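Local coordinates for ABC transporter ATP-binding protein (Sulfolobus tokodaii, PDB 2PJZ) that probably binds and hydrolyses ATP as the nucleotide-binding component of an ABC transporter, putatively one for cobalt, at residues A162-V166 against E184-L190; Y191-A196 against P207-S211; Y197-G201 against L228-I232; E212-S216 against S238-G242. All coordinates share one frame. Residues are numbered along the deposited sequence.

Contact 1: A162-V166 against E184-L190; sequences ARRHV and ELDMLNL
Residues 162-166 are regular helix near the start of helix 161-173; residues 184-190 form a loop after strand 177-182 that tightens into a 3-10 segment at 188-190 (Leu190 N to Met187 O, 3.2 Å). The closest CA pairs, Arg164-Met187 (8.4 Å) and His165-Leu190 (8.3 Å), fix the register. Charge pairing centres on Arg164, whose m,t,t side chain points at the loop: NH1 forms a salt bridge with Asp186, hydrogen-bonding OD2 at 3.0 Å and, weakly, OD1 at 3.1 Å, while NH2 forms another with Glu184 OE1 at 3.1 Å. Its NE is held by Phe156 O. Apolar contacts follow: Arg164 CD lies 3.6 Å from Met187 SD, and Leu190 CD1 makes a CH-pi contact 3.9 Å from the His165 ring centroid, 17° off the normal. His165 ND1 is bonded to Ala161 O. Arg164, Glu184 and Asp186 form a surface salt-bridge network tying a helix to the loop after the next strand, consistent with the loop after the switch histidine (H-loop) of ABC ATPases.

Contact 2: Y191-A196 against P207-S211; sequences YKEYKA and PISVS
A type I turn at Tyr191-Tyr194 (Tyr194 N to Tyr191 O, 3.0 Å) leads into strand 195-200, which pairs antiparallel with its hairpin partner 203-209 before the latter passes into helix 210-214. Ala196 and Ile208 are the hydrogen-bonded pair (CA-CA 5.3 Å): Ala196 N gives to Ile208 O at 2.8 Å and Ile208 N to Ala196 O at 2.9 Å. Lys195 opposite Ser209 is the non-hydrogen-bonded pair, CA-CA 4.6 Å; the backbone of Lys195 bonds instead to Ile34. Beyond the ladder, Val210 N satisfies Tyr194 O at 2.9 Å, and Ser211 N makes a weak 3.0 Å bond to Lys192 O. Ser209 is the N-cap, its OG weakly accepting Glu212 N. Tyr191 OH and Tyr194 OH hydrogen-bond Ser168 OG and Lys32 NZ, and Lys195 NZ makes a salt bridge with Glu31. Val210 CG2 touches Ala196 CB at 3.8 Å, and a cis peptide precedes Pro207. Since every hydrogen bond across the contact is backbone to backbone, main-chain geometry carries the pairing from sheet into helix.

Contact 3: Y197-G201 against L228-I232; sequences YFLVG and LVLDI
Here the mixed sheet of the P-loop NTPase (ABC) fold meets a C-terminal antiparallel sheet: strands 197-200 and 228-232 run within 13° of parallel with axes 8.6 Å apart, so side chains rather than a backbone ladder join them. Leu228 (t,p) opens the second strand, setting CD2 4.0 Å from Phe198 CD2, while its backbone bonds to Ile239. Val229 packs instead on Lys236 and Ser238. Leu230 (m,t) reaches the same Phe198 CD2 through its own CD2 at 4.0 Å, lays CD1 over one face of the ring, and touches Val200 CG2 with CD2 at 4.3 Å. Asp231 OD1 forms a salt bridge with Lys236 NZ; Asp231 O, like Val200 O, accepts Gln205 NE2. Ile232 (m,t) brings CD1 to 4.3 Å from Val200 CG2. At Gly201 phi/psi is 65/32, and a CB would fall 2.0 Å from Asp231 O. Gly201 CA makes a CA-H...O contact with Asp231 O at 3.4 Å (159° at H), and a water donates to Gly201 O (2.9 Å) and, weakly, to Asp231 O (3.1 Å).

Contact 4: E212-S216 against S238-G242; sequences ELLES and SIVKG
Lys241 NZ and Glu212 OE2 form a salt bridge of only 2.4 Å, very short as modelled. Although its CA-CB bond points away from residues 212-216, the Lys241 side chain (t,t,t,p) curls back to Glu212. NZ is also 2.8 Å from a water that accepts from it and donates to Glu212 O at 2.5 Å, so one ammonium serves both the carboxylate and, through water, the backbone carbonyl of the same residue. After helix 210-214 (Glu215 N to Glu212 O, 3.3 Å) the chain leads on to strand 216-220. That strand and strand 235-241 are antiparallel neighbours in the C-terminal sheet, Val240 pairing with Ser217, so the contact marks the exit from helix into sheet. The closest CA atoms are those of Ser216 and Lys241, 4.6 Å apart, and Ser216 CA lies 3.3 Å from Val240 O. Gly242 closes the segment with positive phi (71/-158), its O bonded to Ser217 OG. Inward, Ile239 (m,t) points toward residues 212-216: its CG2 touches Leu213 CD1 at 3.9 Å. Leu213 and Ile239 both continue onto Phe198 and Ile208, reaching strands 195-200 and 203-209.

Contact 1 is the surface member, and its charged network contrasts with contacts 2 to 4, all partly buried. Contact 2 is mostly backbone pairing within the hairpin at one edge of the mixed sheet, whereas contact 3 is chiefly apolar packing between that sheet and the C-terminal one. Contact 4 combines an outer charge pair with inner packing. Elements are shared: strand 195-200 serves contacts 2 and 3, helix 210-214 contacts 2 and 4, and strands 228-232 and 235-241, neighbours in one sheet, join contacts 3 and 4. Phe198, Ile208, Leu213 and Ile239 converge where contacts 2, 3 and 4 meet; contact 1 reaches helix 210-214 through Leu188 and Asn189 but does not touch contact 3.

Contact 1: A162-V166 against E184-L190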
loop_
_atom_site.group_PDB
_atom_site.type_symbol
_atom_site.label_atom_id
_atom_site.label_comp_id
_atom_site.label_asym_id
_atom_site.label_seq_id
_atom_site.Cartn_x
_atom_site.Cartn_y
_atom_site.Cartn_z
ATOM N N ALA A 162 6.402 -16.357 8.631
ATOM C CA ALA A 162 6.079 -17.415 7.675
ATOM C C ALA A 162 4.905 -17.029 6.775
ATOM O O ALA A 162 4.972 -17.184 5.553
ATOM C CB ALA A 162 5.799 -18.753 8.402
ATOM N N ARG A 163 3.842 -16.508 7.382
ATOM C CA ARG A 163 2.661 -16.098 6.622
ATOM C C ARG A 163 2.907 -14.837 5.790
ATOM O O ARG A 163 2.271 -14.648 4.762
ATOM C CB ARG A 163 1.443 -15.946 7.534
ATOM C CG ARG A 163 0.945 -17.300 7.992
ATOM C CD ARG A 163 -0.119 -17.200 9.045
ATOM N NE ARG A 163 -0.315 -18.512 9.644
ATOM C CZ ARG A 163 -1.350 -18.857 10.394
ATOM N NH1 ARG A 163 -2.308 -17.975 10.656
ATOM N NH2 ARG A 163 -1.416 -20.086 10.900
ATOM N N ARG A 164 3.838 -13.998 6.222
ATOM C CA ARG A 164 4.272 -12.867 5.402
ATOM C C ARG A 164 4.856 -13.330 4.071
ATOM O O ARG A 164 4.597 -12.732 3.010
ATOM C CB ARG A 164 5.293 -12.014 6.130
ATOM C CG ARG A 164 4.706 -11.082 7.173
ATOM C CD ARG A 164 5.815 -10.398 7.923
ATOM N NE ARG A 164 5.323 -9.208 8.609
ATOM C CZ ARG A 164 6.087 -8.211 9.046
ATOM N NH1 ARG A 164 7.408 -8.252 8.901
ATOM N NH2 ARG A 164 5.528 -7.174 9.646
ATOM N N HIS A 165 5.661 -14.388 4.136
ATOM C CA HIS A 165 6.249 -14.984 2.953
ATOM C C HIS A 165 5.238 -15.633 2.039
ATOM O O HIS A 165 5.347 -15.518 0.811
ATOM C CB HIS A 165 7.349 -15.968 3.364
ATOM C CG HIS A 165 8.648 -15.284 3.632
ATOM N ND1 HIS A 165 8.866 -14.537 4.771
ATOM C CD2 HIS A 165 9.757 -15.145 2.868
ATOM C CE1 HIS A 165 10.077 -14.012 4.721
ATOM N NE2 HIS A 165 10.631 -14.349 3.569
ATOM N N VAL A 166 4.254 -16.304 2.623
ATOM C CA VAL A 166 3.171 -16.909 1.852
ATOM C C VAL A 166 2.330 -15.830 1.126
ATOM O O VAL A 166 2.114 -15.915 -0.094
ATOM C CB VAL A 166 2.295 -17.839 2.725
ATOM C CG1 VAL A 166 1.083 -18.318 1.946
ATOM C CG2 VAL A 166 3.123 -19.065 3.172
ATOM N N GLU A 184 6.539 -0.521 7.156
ATOM C CA GLU A 184 7.454 -1.599 7.559
ATOM C C GLU A 184 8.605 -1.848 6.586
ATOM O O GLU A 184 8.401 -2.221 5.446
ATOM C CB GLU A 184 6.668 -2.896 7.752
ATOM C CG GLU A 184 5.450 -2.675 8.600
ATOM C CD GLU A 184 4.854 -3.952 9.072
ATOM O OE1 GLU A 184 4.348 -4.709 8.222
ATOM O OE2 GLU A 184 4.873 -4.183 10.302
ATOM N N LEU A 185 9.818 -1.651 7.056
ATOM C CA LEU A 185 10.979 -1.706 6.184
ATOM C C LEU A 185 11.531 -3.123 6.062
ATOM O O LEU A 185 12.243 -3.432 5.107
ATOM C CB LEU A 185 12.058 -0.752 6.709
ATOM C CG LEU A 185 11.724 0.734 6.803
ATOM C CD1 LEU A 185 12.798 1.435 7.590
ATOM C CD2 LEU A 185 11.554 1.398 5.426
ATOM N N ASP A 186 11.186 -3.985 7.023
ATOM C CA ASP A 186 11.698 -5.359 7.060
ATOM C C ASP A 186 11.138 -6.251 5.942
ATOM O O ASP A 186 11.584 -7.387 5.750
ATOM C CB ASP A 186 11.491 -5.978 8.465
ATOM C CG ASP A 186 10.005 -6.176 8.842
ATOM O OD1 ASP A 186 9.099 -5.831 8.047
ATOM O OD2 ASP A 186 9.737 -6.702 9.958
ATOM N N MET A 187 10.162 -5.729 5.197
ATOM C CA MET A 187 9.563 -6.498 4.133
ATOM C C MET A 187 10.110 -6.187 2.740
ATOM O O MET A 187 9.850 -6.931 1.787
ATOM C CB MET A 187 8.043 -6.327 4.149
ATOM C CG MET A 187 7.391 -7.643 3.821
ATOM S SD MET A 187 7.521 -8.609 5.315
ATOM C CE MET A 187 8.185 -10.173 4.711
ATOM N N LEU A 188 10.887 -5.115 2.629
ATOM C CA LEU A 188 11.356 -4.642 1.325
ATOM C C LEU A 188 12.270 -5.617 0.585
ATOM O O LEU A 188 12.346 -5.566 -0.644
ATOM C CB LEU A 188 12.028 -3.280 1.452
ATOM C CG LEU A 188 11.127 -2.103 1.849
ATOM C CD1 LEU A 188 11.975 -0.855 2.061
ATOM C CD2 LEU A 188 10.022 -1.848 0.800
ATOM N N ASN A 189 12.953 -6.502 1.334
ATOM C CA ASN A 189 13.905 -7.449 0.757
ATOM C C ASN A 189 13.217 -8.461 -0.140
ATOM O O ASN A 189 13.867 -9.162 -0.910
ATOM C CB ASN A 189 14.645 -8.192 1.866
ATOM C CG ASN A 189 13.723 -9.083 2.654
ATOM O OD1 ASN A 189 13.170 -8.674 3.681
ATOM N ND2 ASN A 189 13.492 -10.288 2.147
ATOM N N LEU A 190 11.903 -8.572 -0.008
ATOM C CA LEU A 190 11.129 -9.451 -0.889
ATOM C C LEU A 190 10.602 -8.696 -2.112
ATOM O O LEU A 190 9.973 -9.291 -2.983
ATOM C CB LEU A 190 9.956 -10.075 -0.125
ATOM C CG LEU A 190 10.269 -11.236 0.831
ATOM C CD1 LEU A 190 8.978 -11.681 1.485
ATOM C CD2 LEU A 190 10.931 -12.402 0.088
#

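Contact 2: Y191-A196 against P207-S211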
loop_
_atom_site.group_PDB
_atom_site.type_symbol
_atom_site.label_atom_id
_atom_site.label_comp_id
_atom_site.label_asym_id
_atom_site.label_seq_id
_atom_site.Cartn_x
_atom_site.Cartn_y
_atom_site.Cartn_z
ATOM N N TYR A 191 10.873 -7.393 -2.181
ATOM C CA TYR A 191 10.304 -6.558 -3.236
ATOM C C TYR A 191 11.335 -5.764 -4.012
ATOM O O TYR A 191 11.038 -4.677 -4.484
ATOM C CB TYR A 191 9.203 -5.652 -2.660
ATOM C CG TYR A 191 8.001 -6.445 -2.257
ATOM C CD1 TYR A 191 6.951 -6.668 -3.152
ATOM C CD2 TYR A 191 7.930 -7.039 -0.990
ATOM C CE1 TYR A 191 5.850 -7.439 -2.783
ATOM C CE2 TYR A 191 6.841 -7.806 -0.623
ATOM C CZ TYR A 191 5.801 -7.995 -1.517
ATOM O OH TYR A 191 4.726 -8.758 -1.132
ATOM N N LYS A 192 12.523 -6.351 -4.201
ATOM C CA LYS A 192 13.654 -5.693 -4.870
ATOM C C LYS A 192 13.346 -5.277 -6.287
ATOM O O LYS A 192 13.847 -4.237 -6.756
ATOM C CB LYS A 192 14.896 -6.610 -4.882
ATOM C CG LYS A 192 15.329 -7.065 -3.519
ATOM C CD LYS A 192 16.465 -8.118 -3.583
ATOM C CE LYS A 192 17.087 -8.274 -2.198
ATOM N NZ LYS A 192 18.347 -9.101 -2.254
ATOM N N GLU A 193 12.512 -6.052 -6.970
ATOM C CA GLU A 193 12.212 -5.745 -8.375
ATOM C C GLU A 193 11.162 -4.630 -8.532
ATOM O O GLU A 193 10.799 -4.246 -9.661
ATOM C CB GLU A 193 11.832 -7.031 -9.148
ATOM C CG GLU A 193 10.503 -7.709 -8.755
ATOM C CD GLU A 193 10.528 -8.633 -7.517
ATOM O OE1 GLU A 193 10.000 -9.774 -7.655
ATOM O OE2 GLU A 193 11.001 -8.232 -6.420
ATOM N N TYR A 194 10.713 -4.081 -7.404
ATOM C CA TYR A 194 9.607 -3.090 -7.404
ATOM C C TYR A 194 10.126 -1.693 -7.253
ATOM O O TYR A 194 11.253 -1.516 -6.809
ATOM C CB TYR A 194 8.619 -3.397 -6.281
ATOM C CG TYR A 194 7.821 -4.620 -6.560
ATOM C CD1 TYR A 194 6.433 -4.609 -6.504
ATOM C CD2 TYR A 194 8.461 -5.815 -6.875
ATOM C CE1 TYR A 194 5.704 -5.788 -6.786
ATOM C CE2 TYR A 194 7.761 -6.951 -7.167
ATOM C CZ TYR A 194 6.397 -6.948 -7.128
ATOM O OH TYR A 194 5.770 -8.136 -7.424
ATOM N N LYS A 195 9.332 -0.699 -7.665
ATOM C CA LYS A 195 9.668 0.695 -7.453
ATOM C C LYS A 195 8.965 1.170 -6.177
ATOM O O LYS A 195 7.845 0.712 -5.870
ATOM C CB LYS A 195 9.194 1.577 -8.613
ATOM C CG LYS A 195 9.897 1.326 -9.960
ATOM C CD LYS A 195 9.399 2.354 -10.965
ATOM C CE LYS A 195 9.745 1.942 -12.391
ATOM N NZ LYS A 195 8.656 2.468 -13.267
ATOM N N ALA A 196 9.642 2.073 -5.474
ATOM C CA ALA A 196 9.121 2.757 -4.286
ATOM C C ALA A 196 9.054 4.287 -4.393
ATOM O O ALA A 196 9.876 4.964 -5.044
ATOM C CB ALA A 196 9.953 2.355 -3.008
ATOM N N PRO A 207 10.271 7.948 -8.347
ATOM C CA PRO A 207 10.443 6.589 -7.857
ATOM C C PRO A 207 11.919 6.229 -7.553
ATOM O O PRO A 207 12.818 6.927 -7.996
ATOM C CB PRO A 207 9.917 5.743 -9.017
ATOM C CG PRO A 207 10.276 6.543 -10.224
ATOM C CD PRO A 207 10.128 7.986 -9.816
ATOM N N ILE A 208 12.128 5.177 -6.779
ATOM C CA ILE A 208 13.471 4.588 -6.625
ATOM C C ILE A 208 13.343 3.078 -6.652
ATOM O O ILE A 208 12.366 2.512 -6.144
ATOM C CB ILE A 208 14.204 5.108 -5.347
ATOM C CG1 ILE A 208 15.624 4.508 -5.244
ATOM C CG2 ILE A 208 13.418 4.797 -4.064
ATOM C CD1 ILE A 208 16.435 5.105 -4.089
ATOM N N SER A 209 14.298 2.400 -7.279
ATOM C CA SER A 209 14.297 0.944 -7.248
ATOM C C SER A 209 14.450 0.464 -5.800
ATOM O O SER A 209 15.350 0.950 -5.081
ATOM C CB SER A 209 15.471 0.419 -8.081
ATOM O OG SER A 209 15.648 -0.962 -7.839
ATOM N N VAL A 210 13.612 -0.483 -5.381
ATOM C CA VAL A 210 13.768 -1.064 -4.043
ATOM C C VAL A 210 15.118 -1.821 -3.957
ATOM O O VAL A 210 15.813 -1.763 -2.939
ATOM C CB VAL A 210 12.620 -1.980 -3.683
ATOM C CG1 VAL A 210 12.917 -2.715 -2.425
ATOM C CG2 VAL A 210 11.324 -1.138 -3.456
ATOM N N SER A 211 15.501 -2.482 -5.045
ATOM C CA SER A 211 16.804 -3.179 -5.082
ATOM C C SER A 211 17.912 -2.207 -4.719
ATOM O O SER A 211 18.775 -2.525 -3.890
ATOM C CB SER A 211 17.060 -3.825 -6.464
ATOM O OG SER A 211 18.361 -4.419 -6.504
#

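Contact 3: Y197-G201 against L228-I232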
loop_
_atom_site.group_PDB
_atom_site.type_symbol
_atom_site.label_atom_id
_atom_site.label_comp_id
_atom_site.label_asym_id
_atom_site.label_seq_id
_atom_site.Cartn_x
_atom_site.Cartn_y
_atom_site.Cartn_z
ATOM N N TYR A 197 8.074 4.839 -3.680
ATOM C CA TYR A 197 7.967 6.260 -3.434
ATOM C C TYR A 197 7.922 6.458 -1.916
ATOM O O TYR A 197 7.477 5.586 -1.201
ATOM C CB TYR A 197 6.653 6.788 -4.002
ATOM C CG TYR A 197 6.601 6.751 -5.505
ATOM C CD1 TYR A 197 6.853 7.904 -6.239
ATOM C CD2 TYR A 197 6.308 5.565 -6.182
ATOM C CE1 TYR A 197 6.817 7.903 -7.643
ATOM C CE2 TYR A 197 6.268 5.535 -7.593
ATOM C CZ TYR A 197 6.522 6.728 -8.300
ATOM O OH TYR A 197 6.517 6.754 -9.675
ATOM N N PHE A 198 8.432 7.590 -1.454
ATOM C CA PHE A 198 8.298 8.007 -0.058
ATOM C C PHE A 198 7.195 9.063 0.066
ATOM O O PHE A 198 7.170 10.013 -0.696
ATOM C CB PHE A 198 9.606 8.662 0.402
ATOM C CG PHE A 198 10.718 7.679 0.578
ATOM C CD1 PHE A 198 10.927 7.063 1.827
ATOM C CD2 PHE A 198 11.543 7.354 -0.498
ATOM C CE1 PHE A 198 11.969 6.142 2.008
ATOM C CE2 PHE A 198 12.599 6.444 -0.321
ATOM C CZ PHE A 198 12.805 5.834 0.925
ATOM N N LEU A 199 6.304 8.893 1.034
ATOM C CA LEU A 199 5.376 9.983 1.384
ATOM C C LEU A 199 6.043 10.714 2.554
ATOM O O LEU A 199 5.913 10.270 3.697
ATOM C CB LEU A 199 4.002 9.416 1.775
ATOM C CG LEU A 199 2.825 10.388 1.980
ATOM C CD1 LEU A 199 2.570 11.294 0.760
ATOM C CD2 LEU A 199 1.616 9.593 2.307
ATOM N N VAL A 200 6.744 11.805 2.236
ATOM C CA VAL A 200 7.422 12.709 3.216
ATOM C C VAL A 200 7.554 14.106 2.636
ATOM O O VAL A 200 7.483 14.289 1.440
ATOM C CB VAL A 200 8.870 12.237 3.599
ATOM C CG1 VAL A 200 8.815 11.054 4.538
ATOM C CG2 VAL A 200 9.690 11.920 2.354
ATOM N N GLY A 201 7.773 15.112 3.477
ATOM C CA GLY A 201 7.913 16.483 2.979
ATOM C C GLY A 201 6.614 16.934 2.367
ATOM O O GLY A 201 6.588 17.671 1.365
ATOM N N LEU A 228 18.108 9.203 -5.228
ATOM C CA LEU A 228 16.930 10.049 -5.013
ATOM C C LEU A 228 17.240 11.099 -3.967
ATOM O O LEU A 228 17.837 10.783 -2.945
ATOM C CB LEU A 228 15.744 9.186 -4.547
ATOM C CG LEU A 228 14.410 9.892 -4.243
ATOM C CD1 LEU A 228 13.836 10.500 -5.516
ATOM C CD2 LEU A 228 13.421 8.888 -3.637
ATOM N N VAL A 229 16.836 12.339 -4.228
ATOM C CA VAL A 229 16.951 13.405 -3.234
ATOM C C VAL A 229 15.568 13.770 -2.674
ATOM O O VAL A 229 14.680 14.151 -3.420
ATOM C CB VAL A 229 17.643 14.670 -3.790
ATOM C CG1 VAL A 229 17.786 15.734 -2.686
ATOM C CG2 VAL A 229 19.056 14.305 -4.379
ATOM N N LEU A 230 15.406 13.627 -1.364
ATOM C CA LEU A 230 14.151 13.977 -0.688
ATOM C C LEU A 230 14.192 15.385 -0.130
ATOM O O LEU A 230 15.127 15.738 0.568
ATOM C CB LEU A 230 13.889 13.024 0.479
ATOM C CG LEU A 230 13.798 11.527 0.194
ATOM C CD1 LEU A 230 13.726 10.791 1.499
ATOM C CD2 LEU A 230 12.578 11.231 -0.694
ATOM N N ASP A 231 13.162 16.174 -0.427
ATOM C CA ASP A 231 12.937 17.485 0.207
ATOM C C ASP A 231 12.066 17.353 1.471
ATOM O O ASP A 231 10.943 16.841 1.385
ATOM C CB ASP A 231 12.280 18.408 -0.820
ATOM C CG ASP A 231 13.041 18.451 -2.138
ATOM O OD1 ASP A 231 14.274 18.665 -2.117
ATOM O OD2 ASP A 231 12.434 18.273 -3.209
ATOM N N ILE A 232 12.591 17.774 2.633
ATOM C CA ILE A 232 11.949 17.592 3.961
ATOM C C ILE A 232 12.120 18.801 4.922
ATOM O O ILE A 232 13.254 19.211 5.194
ATOM C CB ILE A 232 12.495 16.350 4.676
ATOM C CG1 ILE A 232 12.287 15.094 3.823
ATOM C CG2 ILE A 232 11.842 16.182 6.051
ATOM C CD1 ILE A 232 12.983 13.885 4.344
HETATM O O HOH W 1 9.005 19.241 1.539
#

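Contact 4: E212-S216 against S238-G242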
loop_
_atom_site.group_PDB
_atom_site.type_symbol
_atom_site.label_atom_id
_atom_site.label_comp_id
_atom_site.label_asym_id
_atom_site.label_seq_id
_atom_site.Cartn_x
_atom_site.Cartn_y
_atom_site.Cartn_z
ATOM N N GLU A 212 17.893 -1.020 -5.313
ATOM C CA GLU A 212 18.916 -0.017 -5.088
ATOM C C GLU A 212 18.786 0.631 -3.698
ATOM O O GLU A 212 19.787 0.869 -3.003
ATOM C CB GLU A 212 18.905 1.014 -6.202
ATOM C CG GLU A 212 18.899 0.295 -7.584
ATOM C CD GLU A 212 19.834 0.873 -8.610
ATOM O OE1 GLU A 212 19.400 1.041 -9.772
ATOM O OE2 GLU A 212 21.010 1.124 -8.285
ATOM N N LEU A 213 17.544 0.899 -3.296
ATOM C CA LEU A 213 17.280 1.396 -1.939
ATOM C C LEU A 213 17.886 0.495 -0.864
ATOM O O LEU A 213 18.551 0.994 0.035
ATOM C CB LEU A 213 15.773 1.519 -1.715
ATOM C CG LEU A 213 15.248 2.215 -0.460
ATOM C CD1 LEU A 213 15.701 3.650 -0.355
ATOM C CD2 LEU A 213 13.714 2.108 -0.492
ATOM N N LEU A 214 17.665 -0.814 -0.973
ATOM C CA LEU A 214 18.053 -1.784 0.058
ATOM C C LEU A 214 19.556 -1.846 0.304
ATOM O O LEU A 214 19.993 -2.315 1.373
ATOM C CB LEU A 214 17.549 -3.178 -0.289
ATOM C CG LEU A 214 16.082 -3.529 -0.055
ATOM C CD1 LEU A 214 15.743 -4.770 -0.797
ATOM C CD2 LEU A 214 15.786 -3.707 1.427
ATOM N N GLU A 215 20.330 -1.376 -0.675
ATOM C CA GLU A 215 21.792 -1.363 -0.593
ATOM C C GLU A 215 22.321 0.057 -0.581
ATOM O O GLU A 215 23.518 0.288 -0.771
ATOM C CB GLU A 215 22.420 -2.202 -1.739
ATOM C CG GLU A 215 22.097 -3.708 -1.649
ATOM C CD GLU A 215 22.511 -4.353 -0.313
ATOM O OE1 GLU A 215 23.463 -3.856 0.357
ATOM O OE2 GLU A 215 21.885 -5.370 0.073
ATOM N N SER A 216 21.439 1.021 -0.331
ATOM C CA SER A 216 21.817 2.425 -0.328
ATOM C C SER A 216 22.162 2.941 1.066
ATOM O O SER A 216 21.915 2.264 2.073
ATOM C CB SER A 216 20.651 3.273 -0.834
ATOM O OG SER A 216 19.545 3.065 0.036
ATOM N N SER A 238 19.655 12.837 0.939
ATOM C CA SER A 238 20.020 12.074 -0.245
ATOM C C SER A 238 20.121 10.600 0.036
ATOM O O SER A 238 20.722 10.174 1.035
ATOM C CB SER A 238 21.336 12.578 -0.843
ATOM O OG SER A 238 21.162 13.875 -1.369
ATOM N N ILE A 239 19.542 9.819 -0.880
ATOM C CA ILE A 239 19.710 8.377 -0.903
ATOM C C ILE A 239 20.792 8.093 -1.956
ATOM O O ILE A 239 20.613 8.383 -3.158
ATOM C CB ILE A 239 18.358 7.657 -1.200
ATOM C CG1 ILE A 239 17.337 7.994 -0.093
ATOM C CG2 ILE A 239 18.543 6.187 -1.283
ATOM C CD1 ILE A 239 15.894 7.567 -0.389
ATOM N N VAL A 240 21.919 7.561 -1.473
ATOM C CA VAL A 240 23.130 7.355 -2.284
ATOM C C VAL A 240 23.550 5.870 -2.355
ATOM O O VAL A 240 23.420 5.115 -1.388
ATOM C CB VAL A 240 24.299 8.234 -1.757
ATOM C CG1 VAL A 240 23.926 9.724 -1.802
ATOM C CG2 VAL A 240 24.669 7.836 -0.334
ATOM N N LYS A 241 24.048 5.452 -3.515
ATOM C CA LYS A 241 24.494 4.082 -3.712
ATOM C C LYS A 241 25.848 3.879 -3.018
ATOM O O LYS A 241 26.732 4.721 -3.121
ATOM C CB LYS A 241 24.602 3.775 -5.208
ATOM C CG LYS A 241 24.585 2.304 -5.500
ATOM C CD LYS A 241 24.225 1.994 -6.961
ATOM C CE LYS A 241 23.883 0.529 -7.088
ATOM N NZ LYS A 241 22.507 0.271 -6.562
ATOM N N GLY A 242 26.003 2.772 -2.306
ATOM C CA GLY A 242 27.229 2.557 -1.536
ATOM C C GLY A 242 27.364 3.461 -0.315
ATOM O O GLY A 242 26.367 4.008 0.169
HETATM O O HOH W 2 22.148 1.063 -3.929
#